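Local coordinates for protein aminopeptidase (Aneurinibacillus sp. AM-1, PDB 5IB9) that probably acts as a zinc-dependent aminopeptidase of the M28 family, removing amino acids one by one from the N-terminal ends of peptides, at residues Leu258-Leu264 against Tyr397-Gly403; Thr294-Phe298 against Arg322-Leu326; Ala330-Ser335 against Asp390-Ala395; Val337-Gln342 against Tyr412-Asn416. All coordinates share one frame. Numbering follows the deposited sequence.

Interaction 1 of 4, residues Leu258-Leu264 against Tyr397-Gly403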
loop_
_atom_site.group_PDB
_atom_site.type_symbol
_atom_site.label_atom_id
_atom_site.label_comp_id
_atom_site.label_asym_id
_atom_site.label_seq_id
_atom_site.Cartn_x
_atom_site.Cartn_y
_atom_site.Cartn_z
ATOM N N LEU A 258 -32.084 6.326 -15.028
ATOM C CA LEU A 258 -31.924 7.701 -15.460
ATOM C C LEU A 258 -30.703 7.973 -16.368
ATOM O O LEU A 258 -29.688 7.311 -16.272
ATOM C CB LEU A 258 -31.815 8.666 -14.217
ATOM C CG LEU A 258 -32.968 8.471 -13.255
ATOM C CD1 LEU A 258 -32.713 9.047 -11.864
ATOM C CD2 LEU A 258 -34.273 9.069 -13.793
ATOM N N LYS A 259 -30.841 8.894 -17.308
ATOM C CA LYS A 259 -29.733 9.345 -18.099
ATOM C C LYS A 259 -28.858 10.204 -17.233
ATOM O O LYS A 259 -29.333 10.966 -16.339
ATOM C CB LYS A 259 -30.265 10.171 -19.250
ATOM C CG LYS A 259 -31.207 9.410 -20.151
ATOM C CD LYS A 259 -30.616 8.153 -20.805
ATOM C CE LYS A 259 -29.822 8.403 -22.081
ATOM N NZ LYS A 259 -29.096 7.115 -22.498
ATOM N N THR A 260 -27.535 10.058 -17.428
ATOM C CA THR A 260 -26.559 10.821 -16.668
ATOM C C THR A 260 -25.452 11.338 -17.543
ATOM O O THR A 260 -25.046 10.667 -18.525
ATOM C CB THR A 260 -25.930 9.948 -15.521
ATOM O OG1 THR A 260 -25.388 8.740 -16.114
ATOM C CG2 THR A 260 -27.013 9.629 -14.415
ATOM N N ASP A 261 -24.872 12.481 -17.184
ATOM C CA ASP A 261 -23.770 13.039 -17.926
ATOM C C ASP A 261 -22.453 12.963 -17.198
ATOM O O ASP A 261 -21.465 13.533 -17.607
ATOM C CB ASP A 261 -24.068 14.513 -18.407
ATOM C CG ASP A 261 -24.151 15.535 -17.265
ATOM O OD1 ASP A 261 -23.909 15.169 -16.047
ATOM O OD2 ASP A 261 -24.483 16.716 -17.555
ATOM N N THR A 262 -22.541 12.296 -16.061
ATOM C CA THR A 262 -21.403 12.240 -15.116
ATOM C C THR A 262 -21.244 10.772 -14.707
ATOM O O THR A 262 -22.227 10.086 -14.357
ATOM C CB THR A 262 -21.781 13.053 -13.876
ATOM O OG1 THR A 262 -21.990 14.436 -14.266
ATOM C CG2 THR A 262 -20.703 13.054 -12.777
ATOM N N GLU A 263 -19.974 10.299 -14.709
ATOM C CA GLU A 263 -19.663 8.928 -14.367
ATOM C C GLU A 263 -19.919 8.763 -12.853
ATOM O O GLU A 263 -19.457 9.623 -12.087
ATOM C CB GLU A 263 -18.193 8.684 -14.644
ATOM C CG GLU A 263 -17.802 7.260 -14.181
ATOM C CD GLU A 263 -16.402 6.915 -14.749
ATOM O OE1 GLU A 263 -16.003 7.331 -15.904
ATOM O OE2 GLU A 263 -15.702 6.134 -14.086
ATOM N N LEU A 264 -20.648 7.705 -12.489
ATOM C CA LEU A 264 -20.922 7.484 -11.043
ATOM C C LEU A 264 -20.289 6.178 -10.676
ATOM O O LEU A 264 -20.448 5.160 -11.374
ATOM C CB LEU A 264 -22.477 7.443 -10.874
ATOM C CG LEU A 264 -23.213 8.690 -11.227
ATOM C CD1 LEU A 264 -24.707 8.528 -10.975
ATOM C CD2 LEU A 264 -22.759 9.830 -10.456
ATOM N N TYR A 397 -27.670 13.751 -8.162
ATOM C CA TYR A 397 -28.305 13.966 -9.479
ATOM C C TYR A 397 -28.309 15.403 -9.865
ATOM O O TYR A 397 -28.403 15.735 -11.067
ATOM C CB TYR A 397 -29.743 13.488 -9.331
ATOM C CG TYR A 397 -30.518 13.444 -10.622
ATOM C CD1 TYR A 397 -30.096 12.606 -11.648
ATOM C CD2 TYR A 397 -31.664 14.156 -10.748
ATOM C CE1 TYR A 397 -30.873 12.465 -12.863
ATOM C CE2 TYR A 397 -32.419 14.053 -11.962
ATOM C CZ TYR A 397 -32.007 13.250 -12.978
ATOM O OH TYR A 397 -32.808 13.192 -14.188
ATOM N N GLN A 398 -28.211 16.340 -8.901
ATOM C CA GLN A 398 -28.097 17.739 -9.293
ATOM C C GLN A 398 -26.885 17.906 -10.263
ATOM O O GLN A 398 -26.919 18.698 -11.200
ATOM C CB GLN A 398 -27.870 18.635 -8.093
ATOM C CG GLN A 398 -27.746 20.186 -8.412
ATOM C CD GLN A 398 -28.067 21.056 -7.237
ATOM O OE1 GLN A 398 -28.717 20.611 -6.256
ATOM N NE2 GLN A 398 -27.593 22.304 -7.274
ATOM N N ALA A 399 -25.798 17.156 -10.012
ATOM C CA ALA A 399 -24.642 17.179 -10.959
ATOM C C ALA A 399 -24.845 16.119 -12.033
ATOM O O ALA A 399 -24.593 16.438 -13.264
ATOM C CB ALA A 399 -23.299 16.891 -10.148
ATOM N N ALA A 400 -25.353 14.909 -11.758
ATOM C CA ALA A 400 -25.269 13.843 -12.743
ATOM C C ALA A 400 -26.361 13.974 -13.802
ATOM O O ALA A 400 -26.271 13.329 -14.879
ATOM C CB ALA A 400 -25.361 12.460 -12.128
ATOM N N ARG A 401 -27.455 14.704 -13.492
ATOM C CA ARG A 401 -28.537 14.837 -14.582
ATOM C C ARG A 401 -27.958 15.531 -15.808
ATOM O O ARG A 401 -27.077 16.345 -15.778
ATOM C CB ARG A 401 -29.722 15.612 -14.014
ATOM C CG ARG A 401 -29.405 17.105 -13.764
ATOM C CD ARG A 401 -30.619 17.514 -12.840
ATOM N NE ARG A 401 -31.203 18.740 -13.313
ATOM C CZ ARG A 401 -30.982 19.926 -12.774
ATOM N NH1 ARG A 401 -30.189 20.043 -11.709
ATOM N NH2 ARG A 401 -31.552 21.000 -13.287
ATOM N N PRO A 402 -28.523 15.279 -16.999
ATOM C CA PRO A 402 -27.926 15.915 -18.152
ATOM C C PRO A 402 -28.046 17.455 -18.049
ATOM O O PRO A 402 -29.105 17.994 -17.663
ATOM C CB PRO A 402 -28.782 15.360 -19.291
ATOM C CG PRO A 402 -29.352 13.999 -18.760
ATOM C CD PRO A 402 -29.564 14.277 -17.286
ATOM N N GLY A 403 -27.007 18.129 -18.474
ATOM C CA GLY A 403 -26.906 19.560 -18.503
ATOM C C GLY A 403 -25.845 20.091 -17.549
ATOM O O GLY A 403 -25.316 19.347 -16.704
HETATM O O HOH W 1 -31.779 11.973 -16.224
#

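Interaction 2 of 4, residues Thr294-Phe298 against Arg322-Leu326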
loop_
_atom_site.group_PDB
_atom_site.type_symbol
_atom_site.label_atom_id
_atom_site.label_comp_id
_atom_site.label_asym_id
_atom_site.label_seq_id
_atom_site.Cartn_x
_atom_site.Cartn_y
_atom_site.Cartn_z
ATOM N N THR A 294 -12.574 13.836 -10.391
ATOM C CA THR A 294 -13.589 13.442 -9.389
ATOM C C THR A 294 -14.030 14.681 -8.626
ATOM O O THR A 294 -13.291 15.311 -7.832
ATOM C CB THR A 294 -12.922 12.419 -8.444
ATOM O OG1 THR A 294 -12.626 11.236 -9.148
ATOM C CG2 THR A 294 -14.065 11.988 -7.409
ATOM N N ILE A 295 -15.271 15.073 -8.936
ATOM C CA ILE A 295 -15.814 16.301 -8.403
ATOM C C ILE A 295 -16.415 16.197 -7.016
ATOM O O ILE A 295 -16.609 17.205 -6.345
ATOM C CB ILE A 295 -16.826 16.972 -9.336
ATOM C CG1 ILE A 295 -18.011 16.057 -9.475
ATOM C CG2 ILE A 295 -16.177 17.317 -10.792
ATOM C CD1 ILE A 295 -19.192 16.805 -10.337
ATOM N N GLY A 296 -16.592 14.961 -6.569
ATOM C CA GLY A 296 -17.097 14.802 -5.215
ATOM C C GLY A 296 -17.140 13.312 -4.824
ATOM O O GLY A 296 -17.367 12.433 -5.680
ATOM N N MET A 297 -16.965 13.080 -3.538
ATOM C CA MET A 297 -17.091 11.749 -2.981
ATOM C C MET A 297 -18.024 11.905 -1.779
ATOM O O MET A 297 -17.795 12.701 -0.850
ATOM C CB MET A 297 -15.712 11.139 -2.539
ATOM C CG MET A 297 -15.769 9.653 -2.030
ATOM S SD MET A 297 -16.166 9.618 -0.302
ATOM C CE MET A 297 -16.400 7.841 -0.178
ATOM N N PHE A 298 -19.149 11.179 -1.856
ATOM C CA PHE A 298 -20.218 11.097 -0.804
ATOM C C PHE A 298 -20.030 9.831 -0.036
ATOM O O PHE A 298 -20.157 8.764 -0.583
ATOM C CB PHE A 298 -21.595 11.108 -1.426
ATOM C CG PHE A 298 -21.951 12.370 -2.174
ATOM C CD1 PHE A 298 -22.997 13.193 -1.642
ATOM C CD2 PHE A 298 -21.344 12.750 -3.377
ATOM C CE1 PHE A 298 -23.366 14.337 -2.313
ATOM C CE2 PHE A 298 -21.735 13.933 -4.046
ATOM C CZ PHE A 298 -22.739 14.714 -3.527
ATOM N N ARG A 322 -17.604 21.119 -2.467
ATOM C CA ARG A 322 -18.677 20.905 -3.417
ATOM C C ARG A 322 -19.687 19.847 -2.936
ATOM O O ARG A 322 -20.843 19.951 -3.197
ATOM C CB ARG A 322 -18.089 20.536 -4.764
ATOM C CG ARG A 322 -19.187 20.292 -5.888
ATOM C CD ARG A 322 -18.627 19.854 -7.204
ATOM N NE ARG A 322 -17.760 20.861 -7.782
ATOM C CZ ARG A 322 -16.463 20.768 -7.841
ATOM N NH1 ARG A 322 -15.820 19.732 -7.370
ATOM N NH2 ARG A 322 -15.814 21.748 -8.357
ATOM N N VAL A 323 -19.198 18.860 -2.200
ATOM C CA VAL A 323 -20.156 17.813 -1.759
ATOM C C VAL A 323 -21.098 18.430 -0.690
ATOM O O VAL A 323 -22.312 18.137 -0.682
ATOM C CB VAL A 323 -19.368 16.624 -1.152
ATOM C CG1 VAL A 323 -20.323 15.565 -0.510
ATOM C CG2 VAL A 323 -18.614 15.913 -2.244
ATOM N N THR A 324 -20.566 19.187 0.265
ATOM C CA THR A 324 -21.474 19.781 1.259
ATOM C C THR A 324 -22.361 20.832 0.591
ATOM O O THR A 324 -23.548 20.994 1.027
ATOM C CB THR A 324 -20.820 20.371 2.512
ATOM O OG1 THR A 324 -19.991 21.501 2.110
ATOM C CG2 THR A 324 -19.978 19.309 3.189
ATOM N N ASP A 325 -21.895 21.522 -0.457
ATOM C CA ASP A 325 -22.801 22.455 -1.163
ATOM C C ASP A 325 -23.971 21.733 -1.809
ATOM O O ASP A 325 -25.132 22.212 -1.794
ATOM C CB ASP A 325 -22.019 23.250 -2.231
ATOM C CG ASP A 325 -21.089 24.254 -1.670
ATOM O OD1 ASP A 325 -21.181 24.668 -0.526
ATOM O OD2 ASP A 325 -20.211 24.696 -2.476
ATOM N N LEU A 326 -23.698 20.559 -2.432
ATOM C CA LEU A 326 -24.761 19.814 -3.137
ATOM C C LEU A 326 -25.718 19.196 -2.071
ATOM O O LEU A 326 -26.913 19.207 -2.305
ATOM C CB LEU A 326 -24.178 18.678 -3.988
ATOM C CG LEU A 326 -23.534 19.184 -5.294
ATOM C CD1 LEU A 326 -22.581 18.027 -5.862
ATOM C CD2 LEU A 326 -24.568 19.767 -6.344
#

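Interaction 3 of 4, residues Ala330-Ser335 against Asp390-Ala395. With ZN (zinc ion), chain D.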
loop_
_atom_site.group_PDB
_atom_site.type_symbol
_atom_site.label_atom_id
_atom_site.label_comp_id
_atom_site.label_asym_id
_atom_site.label_seq_id
_atom_site.Cartn_x
_atom_site.Cartn_y
_atom_site.Cartn_z
ATOM N N ALA A 330 -29.640 20.170 -1.911
ATOM C CA ALA A 330 -30.705 19.154 -2.020
ATOM C C ALA A 330 -31.491 19.191 -0.743
ATOM O O ALA A 330 -32.736 19.173 -0.834
ATOM C CB ALA A 330 -30.091 17.729 -2.236
ATOM N N SER A 331 -30.874 19.196 0.421
ATOM C CA SER A 331 -31.681 19.274 1.620
ATOM C C SER A 331 -32.574 20.490 1.628
ATOM O O SER A 331 -33.723 20.405 2.108
ATOM C CB SER A 331 -30.771 19.147 2.852
ATOM O OG SER A 331 -31.623 19.093 4.038
ATOM N N SER A 332 -32.102 21.634 1.202
ATOM C CA SER A 332 -32.931 22.824 1.321
ATOM C C SER A 332 -34.194 22.672 0.517
ATOM O O SER A 332 -35.236 23.309 0.882
ATOM C CB SER A 332 -32.039 24.002 0.944
ATOM O OG SER A 332 -32.041 24.079 -0.485
ATOM N N ARG A 333 -34.184 21.851 -0.516
ATOM C CA ARG A 333 -35.385 21.673 -1.362
ATOM C C ARG A 333 -36.241 20.578 -0.753
ATOM O O ARG A 333 -37.495 20.619 -0.964
ATOM C CB ARG A 333 -35.018 21.209 -2.751
ATOM C CG ARG A 333 -34.156 22.291 -3.490
ATOM C CD ARG A 333 -33.927 21.983 -4.946
ATOM N NE ARG A 333 -33.234 20.709 -5.144
ATOM C CZ ARG A 333 -31.907 20.613 -5.354
ATOM N NH1 ARG A 333 -31.103 21.690 -5.272
ATOM N NH2 ARG A 333 -31.409 19.422 -5.575
ATOM N N LEU A 334 -35.663 19.643 -0.017
ATOM C CA LEU A 334 -36.372 18.387 0.416
ATOM C C LEU A 334 -36.757 18.319 1.854
ATOM O O LEU A 334 -37.833 17.730 2.146
ATOM C CB LEU A 334 -35.447 17.123 0.070
ATOM C CG LEU A 334 -35.344 16.955 -1.435
ATOM C CD1 LEU A 334 -34.302 15.851 -1.746
ATOM C CD2 LEU A 334 -36.612 16.804 -2.305
ATOM N N SER A 335 -35.960 18.841 2.783
ATOM C CA SER A 335 -36.053 18.603 4.179
ATOM C C SER A 335 -35.838 19.781 5.034
ATOM O O SER A 335 -36.299 19.810 6.143
ATOM C CB SER A 335 -35.058 17.503 4.558
ATOM O OG SER A 335 -35.620 16.309 4.110
ATOM N N ASP A 390 -33.042 10.145 -0.395
ATOM C CA ASP A 390 -33.547 11.268 -1.225
ATOM C C ASP A 390 -32.555 12.400 -1.273
ATOM O O ASP A 390 -32.355 13.013 -2.296
ATOM C CB ASP A 390 -34.878 11.739 -0.565
ATOM C CG ASP A 390 -35.973 10.795 -0.731
ATOM O OD1 ASP A 390 -35.955 9.940 -1.598
ATOM O OD2 ASP A 390 -36.911 10.936 0.080
ATOM N N ILE A 391 -31.953 12.790 -0.127
ATOM C CA ILE A 391 -31.048 13.944 -0.080
ATOM C C ILE A 391 -29.719 13.654 -0.876
ATOM O O ILE A 391 -29.270 14.472 -1.720
ATOM C CB ILE A 391 -30.789 14.357 1.319
ATOM C CG1 ILE A 391 -32.025 15.055 1.956
ATOM C CG2 ILE A 391 -29.591 15.311 1.436
ATOM C CD1 ILE A 391 -32.016 15.147 3.496
ATOM N N VAL A 392 -29.092 12.506 -0.577
ATOM C CA VAL A 392 -27.810 12.175 -1.213
ATOM C C VAL A 392 -28.104 11.943 -2.721
ATOM O O VAL A 392 -27.337 12.369 -3.549
ATOM C CB VAL A 392 -27.118 11.039 -0.485
ATOM C CG1 VAL A 392 -25.881 10.534 -1.308
ATOM C CG2 VAL A 392 -26.628 11.532 0.829
ATOM N N GLY A 393 -29.159 11.206 -2.988
ATOM C CA GLY A 393 -29.404 10.964 -4.425
ATOM C C GLY A 393 -29.713 12.247 -5.174
ATOM O O GLY A 393 -29.285 12.374 -6.332
ATOM N N SER A 394 -30.535 13.138 -4.583
ATOM C CA SER A 394 -30.794 14.447 -5.266
ATOM C C SER A 394 -29.578 15.324 -5.378
ATOM O O SER A 394 -29.447 16.013 -6.399
ATOM C CB SER A 394 -31.889 15.223 -4.529
ATOM O OG SER A 394 -33.088 14.384 -4.619
ATOM N N ALA A 395 -28.673 15.247 -4.364
ATOM C CA ALA A 395 -27.403 16.000 -4.426
ATOM C C ALA A 395 -26.554 15.463 -5.574
ATOM O O ALA A 395 -26.042 16.273 -6.375
ATOM C CB ALA A 395 -26.596 15.909 -3.113
HETATM ZN ZN ZN D . -38.548 9.874 0.126
HETATM O O HOH W 2 -39.210 8.869 -1.257
HETATM O O HOH W 3 -40.081 10.833 1.192
HETATM O O HOH W 4 -40.035 11.753 0.271
#

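Interaction 4 of 4, residues Val337-Gln342 against Tyr412-Asn416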
loop_
_atom_site.group_PDB
_atom_site.type_symbol
_atom_site.label_atom_id
_atom_site.label_comp_id
_atom_site.label_asym_id
_atom_site.label_seq_id
_atom_site.Cartn_x
_atom_site.Cartn_y
_atom_site.Cartn_z
ATOM N N VAL A 337 -32.733 22.785 6.624
ATOM C CA VAL A 337 -31.319 23.156 6.767
ATOM C C VAL A 337 -30.489 21.975 7.180
ATOM O O VAL A 337 -30.811 21.235 8.111
ATOM C CB VAL A 337 -31.242 24.182 7.905
ATOM C CG1 VAL A 337 -29.760 24.421 8.231
ATOM C CG2 VAL A 337 -31.918 25.442 7.505
ATOM N N LEU A 338 -29.432 21.714 6.395
ATOM C CA LEU A 338 -28.479 20.648 6.691
ATOM C C LEU A 338 -27.159 21.200 7.095
ATOM O O LEU A 338 -26.424 21.710 6.282
ATOM C CB LEU A 338 -28.338 19.690 5.457
ATOM C CG LEU A 338 -27.404 18.488 5.602
ATOM C CD1 LEU A 338 -27.924 17.682 6.755
ATOM C CD2 LEU A 338 -27.534 17.602 4.296
ATOM N N PRO A 339 -26.821 21.055 8.349
ATOM C CA PRO A 339 -25.578 21.593 8.839
ATOM C C PRO A 339 -24.328 20.795 8.404
ATOM O O PRO A 339 -24.418 19.611 7.946
ATOM C CB PRO A 339 -25.715 21.472 10.355
ATOM C CG PRO A 339 -27.037 21.275 10.657
ATOM C CD PRO A 339 -27.568 20.420 9.421
ATOM N N TYR A 340 -23.157 21.402 8.518
ATOM C CA TYR A 340 -21.925 20.618 8.353
ATOM C C TYR A 340 -21.079 20.699 9.619
ATOM O O TYR A 340 -21.290 21.623 10.448
ATOM C CB TYR A 340 -21.106 21.061 7.107
ATOM C CG TYR A 340 -20.478 22.456 7.235
ATOM C CD1 TYR A 340 -19.085 22.567 7.256
ATOM C CD2 TYR A 340 -21.297 23.578 7.275
ATOM C CE1 TYR A 340 -18.486 23.889 7.350
ATOM C CE2 TYR A 340 -20.699 24.910 7.391
ATOM C CZ TYR A 340 -19.339 24.989 7.431
ATOM O OH TYR A 340 -18.699 26.216 7.518
ATOM N N GLY A 341 -20.048 19.873 9.720
ATOM C CA GLY A 341 -19.092 19.986 10.803
ATOM C C GLY A 341 -17.757 19.374 10.403
ATOM O O GLY A 341 -17.541 19.005 9.251
ATOM N N GLN A 342 -16.883 19.153 11.420
ATOM C CA GLN A 342 -15.561 18.596 11.181
ATOM C C GLN A 342 -15.497 17.233 11.792
ATOM O O GLN A 342 -15.640 17.106 13.010
ATOM C CB GLN A 342 -14.490 19.482 11.882
ATOM C CG GLN A 342 -13.105 18.940 11.578
ATOM C CD GLN A 342 -11.992 19.938 11.900
ATOM O OE1 GLN A 342 -12.198 20.832 12.713
ATOM N NE2 GLN A 342 -10.831 19.783 11.301
ATOM N N TYR A 412 -25.682 27.565 4.973
ATOM C CA TYR A 412 -25.980 26.539 5.891
ATOM C C TYR A 412 -24.919 26.565 6.969
ATOM O O TYR A 412 -23.783 26.933 6.674
ATOM C CB TYR A 412 -26.070 25.186 5.082
ATOM C CG TYR A 412 -24.805 24.816 4.266
ATOM C CD1 TYR A 412 -24.575 25.407 3.013
ATOM C CD2 TYR A 412 -23.918 23.857 4.720
ATOM C CE1 TYR A 412 -23.479 25.017 2.191
ATOM C CE2 TYR A 412 -22.774 23.487 3.903
ATOM C CZ TYR A 412 -22.622 24.030 2.695
ATOM O OH TYR A 412 -21.508 23.685 1.943
ATOM N N PRO A 413 -25.234 26.161 8.216
ATOM C CA PRO A 413 -24.390 26.443 9.389
ATOM C C PRO A 413 -23.418 25.376 9.723
ATOM O O PRO A 413 -23.657 24.211 9.382
ATOM C CB PRO A 413 -25.414 26.510 10.518
ATOM C CG PRO A 413 -26.469 25.479 10.129
ATOM C CD PRO A 413 -26.579 25.679 8.653
ATOM N N ARG A 414 -22.299 25.751 10.334
ATOM C CA ARG A 414 -21.411 24.815 10.925
ATOM C C ARG A 414 -21.915 24.478 12.273
ATOM O O ARG A 414 -22.312 25.376 13.031
ATOM C CB ARG A 414 -20.012 25.434 11.020
ATOM C CG ARG A 414 -18.847 24.473 11.362
ATOM C CD ARG A 414 -17.555 25.201 10.870
ATOM N NE ARG A 414 -16.283 24.491 11.051
ATOM C CZ ARG A 414 -15.850 24.002 12.205
ATOM N NH1 ARG A 414 -16.621 24.089 13.291
ATOM N NH2 ARG A 414 -14.651 23.414 12.285
ATOM N N ARG A 415 -21.921 23.195 12.613
ATOM C CA ARG A 415 -22.414 22.748 13.905
ATOM C C ARG A 415 -21.418 21.825 14.547
ATOM O O ARG A 415 -20.877 20.951 13.873
ATOM C CB ARG A 415 -23.792 22.123 13.804
ATOM C CG ARG A 415 -24.848 23.219 13.941
ATOM C CD ARG A 415 -26.284 22.752 14.062
ATOM N NE ARG A 415 -27.178 23.765 13.465
ATOM C CZ ARG A 415 -28.439 23.521 13.093
ATOM N NH1 ARG A 415 -28.938 22.300 13.269
ATOM N NH2 ARG A 415 -29.210 24.478 12.551
ATOM N N ASN A 416 -21.158 22.031 15.846
ATOM C CA ASN A 416 -20.144 21.257 16.623
ATOM C C ASN A 416 -20.751 20.279 17.629
ATOM O O ASN A 416 -21.004 19.108 17.292
ATOM C CB ASN A 416 -19.158 22.200 17.333
ATOM C CG ASN A 416 -18.637 23.306 16.415
ATOM O OD1 ASN A 416 -18.441 24.448 16.844
ATOM N ND2 ASN A 416 -18.421 22.969 15.131
HETATM O O HOH W 5 -31.243 21.934 10.741
HETATM O O HOH W 6 -17.318 20.804 13.761
HETATM O O HOH W 7 -18.255 19.264 14.222
#

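Interaction 1 of 4, residues Leu258-Leu264 against Tyr397-Gly403
Asp-261 lies with its carboxylate against the end of helix 382-400, next to the extended segment Arg-401 to Gly-403 in which the chain leaves that helix. The contact is a helix C-terminus docked on the loop that leads into strand 263-269, at one edge of the α/β catalytic domain of an M28-type exopeptidase. Its main polar link is between backbones: Asp-261 N donates to Ala-400 O at 2.8 Å, almost in line (159°), and so serves a carbonyl in the last turn of the helix. The CA of Thr-260 approaches that same Ala-400 O at 3.1 Å, a CA-H...O contact. Asp-261 OD1 accepts a hydrogen bond of 2.7 Å from Thr-262 OG1, while Asp-261 OD2 takes a weak one of 3.0 Å from Gly-403 N. Beside these polar contacts the methyl of Ala-400 fits into the loop, with its CB 4.0 Å from Thr-260 CG2 and 4.1 Å from Leu-264 CD2; the side chain of Leu-264 also touches Ile-223 of strand 222-228. At the other end, Leu-258 CD1 meets Tyr-397 CE1 at 4.0 Å, and helix 6-10 touches both side chains. The ammonium group of Lys-259 leads away to a salt bridge with Asp-213, but its backbone faces the helix: one water bridges Lys-259 O and Tyr-397 OH, 2.6 Å from each.

Interaction 2 of 4, residues Thr294-Phe298 against Arg322-Leu326
This is a buried helix-on-sheet contact in the α/β domain of the peptidase, where the first turn of helix 322-334 packs on strand 294-300, a strand lying inside the sheet between strands 222-228 and 358-364. The two short axes come within 8.1 Å and cross at -66°, so the helix runs obliquely over the strand. Such closeness depends on Gly-296: its CA lies 3.5 Å from Val-323 CG2, and a β-carbon there would be only 2.9 Å from that methyl, a clash. Val-323 is therefore seated directly on the backbone, with CG2 also 3.5 Å from Met-297 N. The other methyl of Val-323 turns to Phe-298. Its CG1 stands 3.7 Å from the centroid of the Phe-298 ring and only 10° off the ring normal, a CH-pi contact over the face, whereas Leu-326 CD1 meets the edge of the ring, 4.1 Å from Phe-298 CZ. A single hydrogen bond closes the outer end: Arg-322 NH1 donates to Ile-295 O at 2.8 Å, and Ile-295 CG2 lies over one face of the guanidinium. Val-323 reaches past the strand to Ala-359 and Phe-361 of strand 358-364, and helix 382-400 continues the layer through Ala-395, which touches both Phe-298 and Leu-326.

Interaction 3 of 4, residues Ala330-Ser335 against Asp390-Ala395
Helix 382-400 carries a peripheral zinc site, apart from the zincs of the inhibitor pocket, and a neighbouring face of it packs on the end of helix 322-334. Asp-390 OD2 binds the metal at 1.9 Å, Asp-386 from the preceding turn is its second protein ligand, and waters complete the coordination. Asp-390 OD1 hydrogen-bonds to Thr-13, itself a ligand of a neighbouring zinc. The helices meet by van der Waals packing alone, with no hydrogen bond between the two segments. Their axes approach to 9.0 Å and cross at 125°. Small residues meet where the backbones are nearest: Ala-330 CB is 3.4 Å from Ile-391 O, 3.8 Å from Ser-394 CB and 4.0 Å from Ala-395 CB. One turn on, Leu-334 CD1 sits 3.4 Å from Ser-394 OG and 3.5 Å from Asp-390 O, two oxygens already joined by a 2.8 Å hydrogen bond from the hydroxyl. Ile-391 CD1 touches Ser-331 OG at 4.0 Å and Ser-335 OG at 3.8 Å; these hydroxyls hydrogen-bond instead to Gly-336 O and Asn-387 OD1. On another side of helix 382-400, Val-392 packs on strand 294-300, while helix 6-10 meets Leu-334, Asp-390 and Ser-394, and its Asp-6 salt-bridges Arg-333.

Interaction 4 of 4, residues Val337-Gln342 against Tyr412-Asn416
Residues 412-416 run alongside 337-342 in parallel register, joined by one β-bridge between Tyr-340 and Arg-414, although the end-to-end directions diverge by 48°. Tyr-340 N donates to Pro-413 O at 3.0 Å, and Tyr-340 O accepts from Arg-415 N at 2.7 Å, the pattern of a parallel bridge. Strand 310-315 bonds to Pro-339 and Gly-341 instead, so the C-terminal tail adds a single bridge along the other side of strand 340-342, without forming a regular strand. A β-carbon on Gly-341 would clash with Arg-415 O, at 2.7 Å. One water joins Gln-342 N and Arg-415 O, 3.1 Å from each. The Tyr-340 ring carries Arg-414 CB over its face, 4.1 Å from the centroid, and its CD2 meets Tyr-412 CD2 at 3.7 Å. Pro-413 CD packs on Val-337 CG1 at 3.4 Å. Pro-339 CG lies over a face of the Arg-415 guanidinium, 3.4 Å from NH1. No salt bridge joins the segments: backbone hydrogen bonds, bridging water and aromatic, proline and aliphatic surfaces hold the tail.

How the interactions relate
All four contacts lie in the catalytic α/β part of the chain. Interactions 1, 2 and 3 surround helices 322-334 and 382-400, with centres 13 to 15 Å apart: interactions 2 and 3 share the first helix, interactions 1 and 3 the second. Phe-298 and Leu-326 of interaction 2 touch Ala-395 of interaction 3, giving one continuous layer against the sheet. Along the chain, interactions 2 and 3 follow in series, both nested inside the loop closed by interaction 1, whereas interaction 4, about 26 Å from interaction 1 between centres, crosses interactions 1 and 3. Tyr-412 OH probably hydrogen-bonds to Thr-324 and Asp-325, so segments distant in sequence, the C-terminal tail included, gather around two helices on the peptidase sheet.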